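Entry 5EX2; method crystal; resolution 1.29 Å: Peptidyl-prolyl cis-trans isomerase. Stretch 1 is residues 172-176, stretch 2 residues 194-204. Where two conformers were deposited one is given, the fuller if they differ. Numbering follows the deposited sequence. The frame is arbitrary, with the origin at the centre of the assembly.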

# COMPACT_ATOMS: atom_id res chain seq x y z
N PHE A 172 -0.11 8.53 5.32
CA PHE A 172 0.23 7.77 6.50
C PHE A 172 0.51 6.32 6.17
O PHE A 172 -0.07 5.70 5.27
CB PHE A 172 -0.80 7.94 7.60
CG PHE A 172 -2.19 7.67 7.19
CD1 PHE A 172 -2.94 8.64 6.56
CD2 PHE A 172 -2.78 6.46 7.51
CE1 PHE A 172 -4.25 8.41 6.22
CE2 PHE A 172 -4.09 6.23 7.18
CZ PHE A 172 -4.83 7.20 6.53
N LEU A 173 1.44 5.81 6.96
CA LEU A 173 1.91 4.43 6.90
C LEU A 173 1.20 3.64 7.98
O LEU A 173 1.32 3.96 9.17
CB LEU A 173 3.42 4.36 7.14
CG LEU A 173 4.27 5.27 6.26
CD1 LEU A 173 5.74 5.12 6.66
CD2 LEU A 173 4.10 4.96 4.78
N MET A 174 0.41 2.65 7.59
CA MET A 174 -0.37 1.91 8.57
C MET A 174 0.50 0.96 9.38
O MET A 174 1.15 0.08 8.83
CB MET A 174 -1.49 1.11 7.91
CG MET A 174 -2.52 1.95 7.19
SD MET A 174 -3.23 3.25 8.20
CE MET A 174 -3.71 2.34 9.65
N ARG A 175 0.52 1.16 10.68
CA ARG A 175 1.30 0.33 11.59
C ARG A 175 0.49 -0.82 12.15
O ARG A 175 1.05 -1.82 12.58
CB ARG A 175 1.85 1.17 12.74
CG ARG A 175 2.92 2.16 12.30
CD ARG A 175 3.20 3.25 13.30
NE ARG A 175 3.62 2.85 14.64
CZ ARG A 175 4.72 3.30 15.26
NH1 ARG A 175 5.64 4.03 14.61
NH2 ARG A 175 4.95 2.97 16.52
N ASP A 176 -0.84 -0.69 12.14
CA ASP A 176 -1.73 -1.71 12.68
C ASP A 176 -3.08 -1.58 12.00
O ASP A 176 -3.45 -0.50 11.50
CB ASP A 176 -1.87 -1.58 14.20
CG ASP A 176 -2.65 -2.73 14.82
OD1 ASP A 176 -2.12 -3.86 14.82
OD2 ASP A 176 -3.78 -2.51 15.29
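Stretch 2 (194-204) GLDVAKSLTIG

Stretch 2 opens with Gly194 at the N-cap position, followed by a helix that begins at Leu195. Backbone hydrogen bonds from Ala198 N to Gly194 O and from Lys199 N to Leu195 O, both 2.9 Å, hold this turn. A type I beta turn runs from Ala198 to Leu201. The chain then continues in extended form to Gly204. Stretch 1 is the end of a strand, Phe172 to Met174, followed by Arg175 and Asp176 in a loop. The helix runs broadly opposite to the strand. The two backbones come nearest at Arg175 and Lys199, whose CA atoms are 5.4 Å apart. The contact buries 380 Å² in total, and Arg175 contributes the largest share.

The polar contacts centre on the Arg175 guanidinium, which reaches carbonyl groups of the beta turn. Arg175 NH1 donates to Leu201 O at 2.9 Å, with the acceptor near the guanidinium plane. Arg175 NH1 also makes a weak hydrogen bond to Ala198 O at 2.8 Å. Lys199 O lies over one face of the group, 3.1 Å from Arg175 NH2, but the angle is too poor for a hydrogen bond.

Water extends this network. Water 1 accepts from Arg175 NH2 and donates to Leu201 O, both at 2.9 Å. Water 2 donates to Arg175 O at 2.9 Å and accepts a weak hydrogen bond from Lys199 NZ at 3.0 Å.

Leu173 makes the apolar contacts. It points toward stretch 2, and Leu173 CD1 packs 4.0 Å from Ala198 CB and 4.1 Å from Leu201 CD1.

Other contacts are van der Waals. Met174 points away, so its contact is through the backbone: Met174 O is 3.4 Å from Leu195 CD1. Around Arg175, the aliphatic part of Lys199 packs alongside, with Arg175 CB 4.0 Å from Lys199 CG. Ile203 CG1 approaches Arg175 NH2 at 3.8 Å.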

# COMPACT_ATOMS: atom_id res chain seq x y z
N GLY A 194 9.46 -2.85 4.91
CA GLY A 194 9.55 -1.66 5.74
C GLY A 194 8.39 -1.43 6.69
O GLY A 194 8.36 -0.42 7.37
N LEU A 195 7.43 -2.35 6.77
CA LEU A 195 6.43 -2.23 7.82
C LEU A 195 7.09 -2.15 9.18
O LEU A 195 6.65 -1.37 10.04
CB LEU A 195 5.45 -3.40 7.77
CG LEU A 195 4.42 -3.46 8.91
CD1 LEU A 195 3.63 -2.19 9.04
CD2 LEU A 195 3.47 -4.64 8.72
N ASP A 196 8.14 -2.94 9.40
CA ASP A 196 8.84 -2.91 10.68
C ASP A 196 9.49 -1.54 10.90
O ASP A 196 9.50 -1.01 12.01
CB ASP A 196 9.89 -4.03 10.75
CG ASP A 196 10.92 -3.99 9.62
OD1 ASP A 196 10.70 -3.31 8.59
OD2 ASP A 196 11.96 -4.67 9.76
N VAL A 197 10.01 -0.95 9.83
CA VAL A 197 10.57 0.40 9.89
C VAL A 197 9.47 1.40 10.29
O VAL A 197 9.67 2.23 11.19
CB VAL A 197 11.20 0.80 8.54
CG1 VAL A 197 11.53 2.28 8.50
CG2 VAL A 197 12.45 -0.02 8.28
N ALA A 198 8.31 1.31 9.64
CA ALA A 198 7.19 2.20 9.95
C ALA A 198 6.79 2.08 11.42
O ALA A 198 6.45 3.08 12.07
CB ALA A 198 6.00 1.89 9.05
N LYS A 199 6.78 0.85 11.92
CA LYS A 199 6.43 0.60 13.32
C LYS A 199 7.48 1.09 14.30
O LYS A 199 7.24 1.12 15.49
CB LYS A 199 6.18 -0.89 13.55
CG LYS A 199 4.93 -1.44 12.93
CD LYS A 199 4.85 -2.92 13.29
CE LYS A 199 3.59 -3.61 12.86
NZ LYS A 199 3.71 -5.08 13.18
N SER A 200 8.65 1.47 13.80
CA SER A 200 9.73 1.94 14.68
C SER A 200 9.83 3.47 14.67
O SER A 200 10.63 4.03 15.43
CB SER A 200 11.07 1.32 14.27
OG SER A 200 11.58 1.89 13.07
N LEU A 201 9.10 4.15 13.79
CA LEU A 201 9.17 5.61 13.74
C LEU A 201 8.73 6.19 15.09
O LEU A 201 7.82 5.66 15.73
CB LEU A 201 8.32 6.15 12.60
CG LEU A 201 8.78 5.73 11.19
CD1 LEU A 201 7.76 6.04 10.15
CD2 LEU A 201 10.07 6.43 10.83
N THR A 202 9.40 7.26 15.50
CA THR A 202 9.22 7.82 16.83
C THR A 202 7.80 8.33 17.03
O THR A 202 7.27 9.10 16.21
CB THR A 202 10.24 8.93 17.07
OG1 THR A 202 11.56 8.38 16.97
CG2 THR A 202 10.09 9.52 18.44
N ILE A 203 7.20 7.88 18.12
CA ILE A 203 5.84 8.20 18.48
C ILE A 203 5.73 9.62 19.00
O ILE A 203 6.59 10.07 19.75
CB ILE A 203 5.35 7.21 19.57
CG1 ILE A 203 5.23 5.80 18.98
CG2 ILE A 203 4.04 7.64 20.23
CD1 ILE A 203 5.34 4.70 20.01
N GLY A 204 4.66 10.31 18.63
CA GLY A 204 4.36 11.62 19.20
C GLY A 204 3.47 12.45 18.29
O GLY A 204 3.38 12.21 17.09
O HOH W 1 7.59 3.42 17.53
O HOH W 2 0.70 -4.61 13.25